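Local coordinates for protein cysteine synthase 3 (Entamoeba histolytica, PDB 6KR5) that probably catalyses the pyridoxal-phosphate-dependent synthesis of cysteine from O-acetylserine and sulfide, at residues P25-H30 with V46-F51; V184-S189 with G210-A215; G195-V200 with E249-I254; V214-A219 with T255-Q260; G282-A287 with I302-P307. All coordinates share one frame; numbering follows the deposited sequence.

Interaction 1. Residues P25-H30 with V46-F51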
# COMPACT_ATOMS: atom_id res chain seq x y z
N PRO B 25 4.54 -10.45 -2.41
CA PRO B 25 4.87 -11.50 -1.44
C PRO B 25 3.82 -12.58 -1.38
O PRO B 25 2.62 -12.33 -1.57
CB PRO B 25 4.95 -10.76 -0.10
CG PRO B 25 4.87 -9.31 -0.43
CD PRO B 25 4.19 -9.19 -1.74
N LEU B 26 4.27 -13.80 -1.08
CA LEU B 26 3.42 -14.95 -0.80
C LEU B 26 3.62 -15.31 0.67
O LEU B 26 4.75 -15.60 1.08
CB LEU B 26 3.78 -16.11 -1.72
CG LEU B 26 2.89 -17.34 -1.70
CD1 LEU B 26 1.45 -16.99 -2.03
CD2 LEU B 26 3.42 -18.36 -2.70
N VAL B 27 2.54 -15.26 1.45
CA VAL B 27 2.60 -15.27 2.92
C VAL B 27 1.72 -16.39 3.47
O VAL B 27 0.59 -16.61 3.01
CB VAL B 27 2.15 -13.91 3.49
CG1 VAL B 27 2.26 -13.88 5.03
CG2 VAL B 27 2.97 -12.78 2.87
N GLU B 28 2.22 -17.09 4.49
CA GLU B 28 1.43 -18.11 5.16
C GLU B 28 0.32 -17.50 6.01
O GLU B 28 0.56 -16.55 6.77
CB GLU B 28 2.31 -18.97 6.07
CG GLU B 28 3.45 -19.71 5.37
CD GLU B 28 4.40 -20.39 6.36
OE1 GLU B 28 4.40 -20.01 7.55
OE2 GLU B 28 5.14 -21.29 5.93
N LEU B 29 -0.89 -18.08 5.91
CA LEU B 29 -1.95 -17.84 6.88
C LEU B 29 -1.79 -18.78 8.07
O LEU B 29 -1.42 -19.94 7.90
CB LEU B 29 -3.32 -18.06 6.24
CG LEU B 29 -3.80 -16.99 5.27
CD1 LEU B 29 -5.22 -17.32 4.82
CD2 LEU B 29 -3.73 -15.60 5.89
N HIS B 30 -2.09 -18.28 9.28
CA HIS B 30 -1.99 -19.09 10.49
C HIS B 30 -3.18 -18.88 11.40
O HIS B 30 -3.73 -19.83 11.95
CB HIS B 30 -0.70 -18.78 11.26
CG HIS B 30 0.55 -19.13 10.52
ND1 HIS B 30 0.94 -20.43 10.29
CD2 HIS B 30 1.50 -18.34 9.97
CE1 HIS B 30 2.07 -20.43 9.61
NE2 HIS B 30 2.44 -19.17 9.41
N VAL B 46 -1.28 -16.76 0.93
CA VAL B 46 -1.96 -15.62 0.31
C VAL B 46 -0.96 -14.78 -0.46
O VAL B 46 0.12 -14.46 0.04
CB VAL B 46 -2.72 -14.78 1.36
CG1 VAL B 46 -3.95 -15.53 1.84
CG2 VAL B 46 -1.84 -14.37 2.53
N LYS B 47 -1.32 -14.43 -1.69
CA LYS B 47 -0.48 -13.59 -2.54
C LYS B 47 -1.01 -12.17 -2.47
O LYS B 47 -2.15 -11.91 -2.84
CB LYS B 47 -0.48 -14.09 -3.99
CG LYS B 47 0.53 -13.33 -4.85
CD LYS B 47 0.90 -14.08 -6.10
CE LYS B 47 1.93 -13.29 -6.91
NZ LYS B 47 3.28 -13.13 -6.28
N LEU B 48 -0.17 -11.25 -1.98
CA LEU B 48 -0.63 -9.92 -1.56
C LEU B 48 -0.42 -8.92 -2.68
O LEU B 48 0.61 -8.24 -2.75
CB LEU B 48 0.08 -9.51 -0.28
CG LEU B 48 -0.04 -10.57 0.79
CD1 LEU B 48 0.66 -10.08 2.04
CD2 LEU B 48 -1.48 -10.84 1.09
N GLU B 49 -1.44 -8.78 -3.54
CA GLU B 49 -1.35 -7.81 -4.63
C GLU B 49 -1.44 -6.38 -4.12
O GLU B 49 -1.21 -5.44 -4.90
CB GLU B 49 -2.41 -8.13 -5.68
CG GLU B 49 -2.12 -9.47 -6.37
CD GLU B 49 -0.81 -9.43 -7.14
OE1 GLU B 49 -0.70 -8.53 -8.00
OE2 GLU B 49 0.09 -10.27 -6.90
N CYS B 50 -1.74 -6.19 -2.84
CA CYS B 50 -1.65 -4.87 -2.25
C CYS B 50 -0.22 -4.33 -2.25
O CYS B 50 -0.03 -3.12 -2.04
CB CYS B 50 -2.19 -4.92 -0.83
SG CYS B 50 -2.18 -3.35 -0.01
N PHE B 51 0.78 -5.18 -2.48
CA PHE B 51 2.16 -4.72 -2.49
C PHE B 51 2.55 -4.04 -3.80
O PHE B 51 3.66 -3.50 -3.88
CB PHE B 51 3.11 -5.88 -2.19
CG PHE B 51 3.33 -6.11 -0.72
CD1 PHE B 51 2.34 -6.68 0.04
CD2 PHE B 51 4.52 -5.76 -0.12
CE1 PHE B 51 2.54 -6.89 1.40
CE2 PHE B 51 4.72 -5.96 1.23
CZ PHE B 51 3.73 -6.54 1.98
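One face of the F51 ring carries the pyrrolidine ring of P25: CG of P25 stands 3.4 Å from the centroid of the F51 ring and 7° off its normal, a CH-pi contact over the middle of the face. The two side chains cross at about a right angle, and CD of P25 extends the overlap to CG of F51. At the far end, the edge of the H30 imidazole meets E28 in plane, through a weak bond from NE2 of H30 to OE1 of E28. Between these rings the strands pair antiparallel. N of V27 reaches O of V46 at 2.9 Å, N of V46 returns to O of V27 at 2.8 Å, and N of L48 meets O of P25 nearly along the C=O axis. The ammonium of K47 turns to E175. Strand 43-48 is flanked on its other edge by strand 301-306, whereas L26 and V27 pair in parallel with a strand of the second subunit, so the sheet continues across the dimer interface.

Interaction 2. Residues V184-S189 with G210-A215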
# COMPACT_ATOMS: atom_id res chain seq x y z
N VAL B 184 2.79 -25.56 -5.63
CA VAL B 184 1.41 -25.07 -5.68
C VAL B 184 0.49 -26.16 -6.21
O VAL B 184 0.76 -26.77 -7.25
CB VAL B 184 1.32 -23.78 -6.53
CG1 VAL B 184 1.92 -23.97 -7.92
CG2 VAL B 184 -0.12 -23.27 -6.62
N ASP B 185 -0.61 -26.40 -5.49
CA ASP B 185 -1.57 -27.42 -5.86
C ASP B 185 -2.91 -26.86 -6.30
O ASP B 185 -3.56 -27.43 -7.17
CB ASP B 185 -1.82 -28.38 -4.69
CG ASP B 185 -0.66 -29.30 -4.43
OD1 ASP B 185 -0.20 -29.98 -5.38
OD2 ASP B 185 -0.20 -29.37 -3.26
N ILE B 186 -3.36 -25.78 -5.67
CA ILE B 186 -4.65 -25.17 -5.94
C ILE B 186 -4.42 -23.67 -6.00
O ILE B 186 -3.66 -23.14 -5.19
CB ILE B 186 -5.69 -25.53 -4.85
CG1 ILE B 186 -5.75 -27.05 -4.64
CG2 ILE B 186 -7.07 -24.98 -5.22
CD1 ILE B 186 -6.69 -27.47 -3.55
N ILE B 187 -5.03 -23.00 -6.99
CA ILE B 187 -5.03 -21.54 -7.07
C ILE B 187 -6.48 -21.06 -6.97
O ILE B 187 -7.36 -21.59 -7.66
CB ILE B 187 -4.35 -21.04 -8.36
CG1 ILE B 187 -4.37 -19.52 -8.45
CG2 ILE B 187 -4.96 -21.68 -9.61
CD1 ILE B 187 -3.42 -18.85 -7.49
N VAL B 188 -6.72 -20.10 -6.08
CA VAL B 188 -8.06 -19.58 -5.80
C VAL B 188 -8.07 -18.11 -6.18
O VAL B 188 -7.26 -17.32 -5.66
CB VAL B 188 -8.43 -19.76 -4.31
CG1 VAL B 188 -9.87 -19.34 -4.07
CG2 VAL B 188 -8.23 -21.18 -3.86
N SER B 189 -8.98 -17.73 -7.07
CA SER B 189 -9.03 -16.35 -7.55
C SER B 189 -10.49 -15.91 -7.66
O SER B 189 -11.28 -16.55 -8.37
CB SER B 189 -8.30 -16.23 -8.89
OG SER B 189 -8.67 -15.06 -9.60
N GLY B 210 -1.78 -30.90 -13.03
CA GLY B 210 -2.71 -31.21 -11.98
C GLY B 210 -3.10 -30.07 -11.06
O GLY B 210 -3.81 -30.31 -10.08
N VAL B 211 -2.65 -28.84 -11.33
CA VAL B 211 -3.05 -27.72 -10.49
C VAL B 211 -4.54 -27.49 -10.67
O VAL B 211 -5.04 -27.42 -11.81
CB VAL B 211 -2.23 -26.46 -10.84
CG1 VAL B 211 -2.87 -25.21 -10.21
CG2 VAL B 211 -0.80 -26.61 -10.38
N LYS B 212 -5.26 -27.40 -9.56
CA LYS B 212 -6.70 -27.14 -9.56
C LYS B 212 -6.94 -25.64 -9.54
O LYS B 212 -6.33 -24.92 -8.75
CB LYS B 212 -7.35 -27.80 -8.35
CG LYS B 212 -8.85 -27.65 -8.28
CD LYS B 212 -9.42 -28.29 -7.01
CE LYS B 212 -10.94 -28.24 -7.01
NZ LYS B 212 -11.49 -28.83 -5.74
N VAL B 213 -7.82 -25.17 -10.42
CA VAL B 213 -8.14 -23.75 -10.54
C VAL B 213 -9.53 -23.52 -9.96
O VAL B 213 -10.52 -24.09 -10.45
CB VAL B 213 -8.07 -23.29 -12.01
CG1 VAL B 213 -8.57 -21.86 -12.13
CG2 VAL B 213 -6.63 -23.42 -12.50
N VAL B 214 -9.62 -22.68 -8.93
CA VAL B 214 -10.88 -22.40 -8.26
C VAL B 214 -11.26 -20.94 -8.51
O VAL B 214 -10.53 -20.03 -8.10
CB VAL B 214 -10.78 -22.68 -6.75
CG1 VAL B 214 -12.08 -22.32 -6.04
CG2 VAL B 214 -10.42 -24.15 -6.50
N ALA B 215 -12.39 -20.72 -9.17
CA ALA B 215 -12.92 -19.38 -9.39
C ALA B 215 -13.95 -19.07 -8.31
O ALA B 215 -14.74 -19.94 -7.93
CB ALA B 215 -13.56 -19.27 -10.77
O HOH W 1 -1.29 -30.57 -7.86
O HOH W 2 -4.04 -30.17 -7.08
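Rotamers decide which methyls meet on the two faces of this parallel strand pair. On the face of I186, K212, V188 and V214, I186 turns CG1 beside its backbone N (chi1 -52°), which sets CG1 alongside CB of K212 and points CG2 obliquely at CG2 of V214, 3.7 Å away. V214 has CG1 anti to its own N (chi1 177°), so its CG2 is the methyl that meets I186, while its CB lies 4.1 Å from CG2 of V188. K212 is fully extended, carrying NZ off the strand pair to salt bridges with E291 and E253. On the other face, I187 has CG1 anti to its backbone N, which leaves CG2 in the crowded position between N and the carbonyl carbon, where it meets CG2 of V213 at 3.8 Å and CG1 of V211. The strands belong to a beta-alpha-beta unit, strand 186-190, helix 195-207, strand 212-218, and I187 and V213 face that helix through V200 and V197. The axes of the two short strand segments are 16° apart, and four backbone bonds alternate along them. The bond from N of V214 to O of I187 is 2.8 Å, and that from N of S189 to O of V214 runs nearly along the C=O axis. At the start of the pair, one water lies 2.8 Å from O of D185 and 3.0 Å from O of G210, while OD2 of D185 accepts from N of T301.

Interaction 3. Residues G195-V200 with E249-I254. With PLP (pyridoxal-5'-phosphate), chain D.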
# COMPACT_ATOMS: atom_id res chain seq x y z
N GLY B 195 -9.15 -12.04 -15.79
CA GLY B 195 -7.76 -12.09 -16.21
C GLY B 195 -6.88 -12.91 -15.28
O GLY B 195 -6.00 -13.65 -15.74
N THR B 196 -7.09 -12.77 -13.97
CA THR B 196 -6.24 -13.48 -13.01
C THR B 196 -6.50 -14.98 -13.06
O THR B 196 -5.56 -15.77 -13.19
CB THR B 196 -6.46 -12.97 -11.59
OG1 THR B 196 -6.12 -11.58 -11.53
CG2 THR B 196 -5.56 -13.71 -10.63
N VAL B 197 -7.77 -15.39 -12.94
CA VAL B 197 -8.04 -16.82 -12.83
C VAL B 197 -7.63 -17.54 -14.10
O VAL B 197 -7.02 -18.62 -14.05
CB VAL B 197 -9.52 -17.07 -12.45
CG1 VAL B 197 -10.49 -16.74 -13.58
CG2 VAL B 197 -9.73 -18.52 -11.98
N ILE B 198 -7.87 -16.93 -15.26
CA ILE B 198 -7.52 -17.57 -16.53
C ILE B 198 -6.03 -17.47 -16.79
O ILE B 198 -5.39 -18.44 -17.19
CB ILE B 198 -8.34 -16.98 -17.69
CG1 ILE B 198 -9.85 -17.18 -17.48
CG2 ILE B 198 -7.88 -17.57 -19.04
CD1 ILE B 198 -10.23 -18.59 -17.05
N GLY B 199 -5.44 -16.29 -16.56
CA GLY B 199 -4.02 -16.12 -16.81
C GLY B 199 -3.16 -16.95 -15.87
O GLY B 199 -2.23 -17.63 -16.30
N VAL B 200 -3.43 -16.87 -14.57
CA VAL B 200 -2.66 -17.67 -13.63
C VAL B 200 -2.95 -19.15 -13.84
O VAL B 200 -2.04 -19.99 -13.83
CB VAL B 200 -2.92 -17.24 -12.18
CG1 VAL B 200 -2.18 -18.16 -11.20
CG2 VAL B 200 -2.49 -15.81 -11.97
N GLU B 249 -13.14 -23.95 -19.56
CA GLU B 249 -12.33 -25.16 -19.56
C GLU B 249 -11.07 -25.03 -18.71
O GLU B 249 -10.48 -26.06 -18.35
CB GLU B 249 -11.96 -25.54 -20.99
CG GLU B 249 -11.03 -24.57 -21.68
CD GLU B 249 -11.77 -23.50 -22.48
OE1 GLU B 249 -13.01 -23.38 -22.36
OE2 GLU B 249 -11.09 -22.77 -23.24
N VAL B 250 -10.65 -23.81 -18.36
CA VAL B 250 -9.50 -23.61 -17.48
C VAL B 250 -9.87 -23.80 -16.01
O VAL B 250 -9.00 -24.08 -15.17
CB VAL B 250 -8.91 -22.21 -17.71
CG1 VAL B 250 -7.69 -21.92 -16.81
CG2 VAL B 250 -8.52 -22.04 -19.16
N VAL B 251 -11.15 -23.63 -15.68
CA VAL B 251 -11.60 -23.58 -14.30
C VAL B 251 -12.13 -24.94 -13.88
O VAL B 251 -12.96 -25.54 -14.58
CB VAL B 251 -12.68 -22.50 -14.13
CG1 VAL B 251 -13.24 -22.51 -12.72
CG2 VAL B 251 -12.12 -21.13 -14.50
N ASP B 252 -11.68 -25.42 -12.73
CA ASP B 252 -12.08 -26.73 -12.23
C ASP B 252 -13.23 -26.69 -11.24
O ASP B 252 -13.94 -27.69 -11.09
CB ASP B 252 -10.88 -27.41 -11.56
CG ASP B 252 -9.77 -27.64 -12.53
OD1 ASP B 252 -10.02 -28.35 -13.53
OD2 ASP B 252 -8.67 -27.08 -12.33
N GLU B 253 -13.44 -25.56 -10.57
CA GLU B 253 -14.48 -25.45 -9.56
C GLU B 253 -14.85 -23.98 -9.43
O GLU B 253 -13.97 -23.11 -9.46
CB GLU B 253 -14.01 -26.00 -8.20
CG GLU B 253 -14.98 -25.77 -7.05
CD GLU B 253 -14.36 -26.09 -5.69
OE1 GLU B 253 -13.12 -26.20 -5.62
OE2 GLU B 253 -15.12 -26.21 -4.71
N ILE B 254 -16.14 -23.71 -9.31
CA ILE B 254 -16.64 -22.37 -9.00
C ILE B 254 -17.21 -22.41 -7.58
O ILE B 254 -18.11 -23.20 -7.28
CB ILE B 254 -17.72 -21.92 -9.99
CG1 ILE B 254 -17.18 -21.99 -11.43
CG2 ILE B 254 -18.20 -20.51 -9.64
CD1 ILE B 254 -18.27 -22.13 -12.49
N1 PLP D . -10.83 -7.76 -6.58
C2 PLP D . -10.41 -6.49 -6.87
C2A PLP D . -10.36 -5.49 -5.75
C3 PLP D . -10.05 -6.16 -8.16
O3 PLP D . -9.64 -4.88 -8.42
C4 PLP D . -10.10 -7.12 -9.17
C4A PLP D . -9.82 -6.76 -10.58
O4A PLP D . -9.54 -5.59 -10.88
C5 PLP D . -10.52 -8.41 -8.86
C6 PLP D . -10.88 -8.72 -7.57
C5A PLP D . -10.65 -9.49 -9.91
O4P PLP D . -9.48 -9.74 -10.64
P PLP D . -9.67 -10.13 -12.18
O1P PLP D . -10.69 -11.25 -12.26
O2P PLP D . -10.18 -8.91 -12.89
O3P PLP D . -8.33 -10.56 -12.68
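V250 is the first residue of 249-254 to meet the helix, its CB bond directed at 195-200 and its CB 3.9 Å from CD1 of I198. Two torsions of I198 near -60° (chi1 -61°, chi2 -47°) bring that terminal methyl over; the two side chains cross obliquely. V251 follows, with CG1 anti to its backbone N (chi1 175°) and CG2 left to do the touching: it lies 4.1 Å from CD1 of I198, crossing it at about a right angle, and 4.3 Å from CG2 of V197. D252 then turns to K205, E253 to K212 and K294. Two residues before I198, T196 grips the cofactor phosphate twice: its N lies 2.8 Å and its OG1 2.7 Å from O3P of PLP, both as donors. The phosphate therefore sits at the helix N terminus, whose dipole would be expected to stabilise its charge. Helix 195-207 rests on strands 186-190 and 212-218, and strand 253-257 continues from this loop along the edge of the same sheet.

Interaction 4. Residues V214-A219 with T255-Q260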
# COMPACT_ATOMS: atom_id res chain seq x y z
N VAL B 214 -9.62 -22.68 -8.93
CA VAL B 214 -10.88 -22.40 -8.26
C VAL B 214 -11.26 -20.94 -8.51
O VAL B 214 -10.53 -20.03 -8.10
CB VAL B 214 -10.78 -22.68 -6.75
CG1 VAL B 214 -12.08 -22.32 -6.04
CG2 VAL B 214 -10.42 -24.15 -6.50
N ALA B 215 -12.39 -20.72 -9.17
CA ALA B 215 -12.92 -19.38 -9.39
C ALA B 215 -13.95 -19.07 -8.31
O ALA B 215 -14.74 -19.94 -7.93
CB ALA B 215 -13.56 -19.27 -10.77
N VAL B 216 -13.96 -17.82 -7.84
CA VAL B 216 -14.84 -17.38 -6.76
C VAL B 216 -15.73 -16.24 -7.25
O VAL B 216 -15.25 -15.33 -7.93
CB VAL B 216 -14.02 -16.93 -5.53
CG1 VAL B 216 -14.91 -16.48 -4.37
CG2 VAL B 216 -13.07 -18.04 -5.11
N GLU B 217 -17.01 -16.31 -6.93
CA GLU B 217 -17.94 -15.27 -7.34
C GLU B 217 -18.96 -15.05 -6.22
O GLU B 217 -19.12 -15.91 -5.34
CB GLU B 217 -18.64 -15.64 -8.66
CG GLU B 217 -19.46 -16.92 -8.63
CD GLU B 217 -20.19 -17.17 -9.96
OE1 GLU B 217 -20.13 -16.31 -10.86
OE2 GLU B 217 -20.83 -18.24 -10.08
N PRO B 218 -19.65 -13.91 -6.22
CA PRO B 218 -20.66 -13.68 -5.18
C PRO B 218 -21.82 -14.65 -5.30
O PRO B 218 -22.35 -14.89 -6.39
CB PRO B 218 -21.11 -12.23 -5.42
CG PRO B 218 -20.08 -11.62 -6.35
CD PRO B 218 -19.57 -12.78 -7.16
N ALA B 219 -22.24 -15.19 -4.15
CA ALA B 219 -23.41 -16.06 -4.15
C ALA B 219 -24.63 -15.34 -4.70
O ALA B 219 -25.51 -15.98 -5.30
CB ALA B 219 -23.69 -16.57 -2.74
N THR B 255 -16.69 -21.54 -6.71
CA THR B 255 -17.17 -21.48 -5.34
C THR B 255 -17.87 -20.15 -5.09
O THR B 255 -17.20 -19.11 -5.09
CB THR B 255 -16.02 -21.66 -4.35
OG1 THR B 255 -15.42 -22.95 -4.57
CG2 THR B 255 -16.52 -21.58 -2.91
N PRO B 256 -19.19 -20.14 -4.93
CA PRO B 256 -19.88 -18.90 -4.58
C PRO B 256 -19.68 -18.56 -3.12
O PRO B 256 -19.65 -19.45 -2.25
CB PRO B 256 -21.35 -19.23 -4.87
CG PRO B 256 -21.44 -20.70 -4.62
CD PRO B 256 -20.11 -21.28 -5.05
N ILE B 257 -19.55 -17.27 -2.83
CA ILE B 257 -19.35 -16.78 -1.47
C ILE B 257 -20.36 -15.67 -1.21
O ILE B 257 -20.49 -14.73 -2.02
CB ILE B 257 -17.91 -16.27 -1.25
CG1 ILE B 257 -16.89 -17.41 -1.36
CG2 ILE B 257 -17.80 -15.55 0.10
CD1 ILE B 257 -16.92 -18.43 -0.18
N LYS B 258 -21.09 -15.77 -0.10
CA LYS B 258 -22.03 -14.72 0.26
C LYS B 258 -21.31 -13.42 0.59
O LYS B 258 -20.28 -13.42 1.27
CB LYS B 258 -22.89 -15.14 1.46
CG LYS B 258 -23.82 -16.33 1.20
CD LYS B 258 -24.53 -16.69 2.50
CE LYS B 258 -25.57 -17.78 2.30
NZ LYS B 258 -26.09 -18.24 3.61
N THR B 259 -21.90 -12.30 0.15
CA THR B 259 -21.36 -10.98 0.43
C THR B 259 -21.01 -10.81 1.91
O THR B 259 -19.89 -10.42 2.25
CB THR B 259 -22.36 -9.90 -0.00
OG1 THR B 259 -22.45 -9.88 -1.43
CG2 THR B 259 -21.89 -8.52 0.43
N GLN B 260 -21.95 -11.14 2.81
CA GLN B 260 -21.70 -10.92 4.23
C GLN B 260 -20.58 -11.80 4.76
O GLN B 260 -19.83 -11.39 5.65
CB GLN B 260 -22.97 -11.17 5.06
CG GLN B 260 -24.13 -10.26 4.73
CD GLN B 260 -23.87 -8.81 5.06
OE1 GLN B 260 -23.13 -8.48 5.99
NE2 GLN B 260 -24.47 -7.92 4.27
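V216 lays CG1, anti to its backbone N (chi1 -179°), against CG1 of I257 at 3.7 Å, the two side chains crossing obliquely. I257 keeps its CG1 beside its own N (chi1 -65°), and both residues pack beneath helix 279-292, V216 on A287 and I257 on A283 and L286. Further back, OG1 of T255 approaches CG1 of V214 at 3.7 Å, again obliquely. Toward the end of the strand, CB of A219 is 3.9 Å from CG of K258 and 4.1 Å from CB of P256. The backbones run parallel with their axes 32° apart. N of T255 reaches O of A215 at 2.8 Å and N of I257 reaches O of E217 at 2.9 Å, each nearly along the C=O axis, whereas the bond from N of E217 to O of T255 is weak. N of A219 comes to O of I257 at 2.8 Å from above the carbonyl plane, off its lone pairs. The carboxylate of E217 is held by N of L224 and OG of S225. K258 takes the N-cap position of helix 259-273. Strand 253-257 is outermost in this chain's open alpha/beta sheet, forming its edge as in the PLP-dependent cysteine synthase fold.

Interaction 5. Residues G282-A287 with I302-P307. With PLP (pyridoxal-5'-phosphate), chain D.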
# COMPACT_ATOMS: atom_id res chain seq x y z
N GLY B 282 -11.42 -11.22 1.11
CA GLY B 282 -12.20 -11.99 2.06
C GLY B 282 -12.96 -13.12 1.40
O GLY B 282 -13.02 -14.24 1.92
N ALA B 283 -13.54 -12.85 0.22
CA ALA B 283 -14.25 -13.90 -0.51
C ALA B 283 -13.29 -15.00 -0.92
O ALA B 283 -13.56 -16.18 -0.71
CB ALA B 283 -14.97 -13.31 -1.73
N ALA B 284 -12.16 -14.61 -1.52
CA ALA B 284 -11.17 -15.60 -1.94
C ALA B 284 -10.65 -16.41 -0.77
O ALA B 284 -10.53 -17.64 -0.87
CB ALA B 284 -10.01 -14.91 -2.67
N ILE B 285 -10.35 -15.76 0.36
CA ILE B 285 -9.80 -16.49 1.50
C ILE B 285 -10.82 -17.48 2.03
O ILE B 285 -10.49 -18.64 2.30
CB ILE B 285 -9.32 -15.52 2.60
CG1 ILE B 285 -8.01 -14.88 2.15
CG2 ILE B 285 -9.10 -16.28 3.93
CD1 ILE B 285 -7.51 -13.74 3.02
N LEU B 286 -12.09 -17.07 2.14
CA LEU B 286 -13.09 -18.01 2.65
C LEU B 286 -13.24 -19.21 1.71
O LEU B 286 -13.30 -20.36 2.17
CB LEU B 286 -14.43 -17.31 2.86
CG LEU B 286 -15.56 -18.22 3.34
CD1 LEU B 286 -15.15 -18.96 4.60
CD2 LEU B 286 -16.81 -17.40 3.58
N ALA B 287 -13.27 -18.97 0.40
CA ALA B 287 -13.31 -20.08 -0.54
C ALA B 287 -12.09 -20.98 -0.37
O ALA B 287 -12.19 -22.20 -0.47
CB ALA B 287 -13.39 -19.58 -1.98
N ILE B 302 -2.20 -24.50 -1.12
CA ILE B 302 -3.32 -23.74 -1.66
C ILE B 302 -2.91 -22.27 -1.69
O ILE B 302 -2.58 -21.70 -0.64
CB ILE B 302 -4.58 -23.96 -0.81
CG1 ILE B 302 -4.99 -25.43 -0.87
CG2 ILE B 302 -5.72 -23.06 -1.26
CD1 ILE B 302 -5.86 -25.86 0.27
N VAL B 303 -2.92 -21.66 -2.88
CA VAL B 303 -2.50 -20.27 -3.07
C VAL B 303 -3.74 -19.44 -3.38
O VAL B 303 -4.51 -19.77 -4.28
CB VAL B 303 -1.47 -20.14 -4.19
CG1 VAL B 303 -1.18 -18.66 -4.49
CG2 VAL B 303 -0.18 -20.86 -3.82
N ILE B 304 -3.90 -18.33 -2.66
CA ILE B 304 -5.08 -17.49 -2.76
C ILE B 304 -4.63 -16.09 -3.16
O ILE B 304 -3.82 -15.48 -2.46
CB ILE B 304 -5.85 -17.45 -1.43
CG1 ILE B 304 -6.09 -18.87 -0.90
CG2 ILE B 304 -7.18 -16.73 -1.58
CD1 ILE B 304 -6.78 -18.87 0.44
N ILE B 305 -5.18 -15.57 -4.26
CA ILE B 305 -4.90 -14.20 -4.67
C ILE B 305 -5.69 -13.25 -3.78
O ILE B 305 -6.90 -13.40 -3.63
CB ILE B 305 -5.28 -13.99 -6.14
CG1 ILE B 305 -4.56 -14.98 -7.05
CG2 ILE B 305 -4.96 -12.55 -6.57
CD1 ILE B 305 -3.04 -14.88 -6.96
N LEU B 306 -5.00 -12.24 -3.22
CA LEU B 306 -5.66 -11.16 -2.49
C LEU B 306 -5.54 -9.89 -3.32
O LEU B 306 -4.46 -9.27 -3.34
CB LEU B 306 -5.04 -10.96 -1.10
CG LEU B 306 -4.94 -12.21 -0.20
CD1 LEU B 306 -4.74 -11.78 1.25
CD2 LEU B 306 -6.14 -13.08 -0.32
N PRO B 307 -6.59 -9.47 -4.04
CA PRO B 307 -6.40 -8.43 -5.07
C PRO B 307 -6.05 -7.03 -4.58
O PRO B 307 -5.44 -6.27 -5.35
CB PRO B 307 -7.75 -8.43 -5.81
CG PRO B 307 -8.25 -9.84 -5.66
CD PRO B 307 -7.85 -10.21 -4.24
N1 PLP D . -10.83 -7.76 -6.58
C2 PLP D . -10.41 -6.49 -6.87
C2A PLP D . -10.36 -5.49 -5.75
C3 PLP D . -10.05 -6.16 -8.16
O3 PLP D . -9.64 -4.88 -8.42
C4 PLP D . -10.10 -7.12 -9.17
C4A PLP D . -9.82 -6.76 -10.58
O4A PLP D . -9.54 -5.59 -10.88
C5 PLP D . -10.52 -8.41 -8.86
C6 PLP D . -10.88 -8.72 -7.57
C5A PLP D . -10.65 -9.49 -9.91
O4P PLP D . -9.48 -9.74 -10.64
P PLP D . -9.67 -10.13 -12.18
O1P PLP D . -10.69 -11.25 -12.26
O2P PLP D . -10.18 -8.91 -12.89
O3P PLP D . -8.33 -10.56 -12.68
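Helix 279-292 packs over one face of the sheet, consistent with the fold of the type II PLP-dependent enzymes, running nearly antiparallel to strand 301-306: the two short axes make 168° and approach to 7.8 Å. A284 and I304 point their CB bonds at each other, and the methyl of A284 meets CG2 of I304 at 3.5 Å. That methyl also lies 3.6 Å from the carbonyl O of I305. I304 holds CG1 beside its backbone N (chi1 -50°), which puts CG2 anti to it and presents that branch to A284, while its CD1 runs on toward CA of I285. I285 is brought in by its torsions: CG1 lies beside the backbone N (chi1 -75°) and meets CD2 of L306 at 3.6 Å, the two side chains crossing obliquely. L306 holds CG beside its own N, setting both methyls toward CD1 of I285. I285 also packs on M265 and V269 of helix 259-273. I305 points to the other face of the sheet, toward K47 and I187. Past the strand, P307 enters the cofactor pocket: its CB stands 3.2 Å from N1 of PLP, and its CG 3.4 Å from C6 of PLP.

From the N terminus, interaction 1 closes first, joining strand 26-28 to strand 43-48 across the 15 residues between its segments. Interaction 2 closes the beta-alpha-beta unit around helix 195-207. Interaction 3 starts on that helix and crosses interaction 2, since their segments alternate; it also crosses interaction 4, which opens on V214 and A215, shared with interaction 2, and ends on the strand interaction 3 reaches. Interaction 5 comes last, after the others in series, yet strand 301-306 lies between strands 43-48 and 186-190, so it bridges interactions 1 and 2. Interactions 3 and 5 both touch PLP, and helix 279-292 packs against interaction 4.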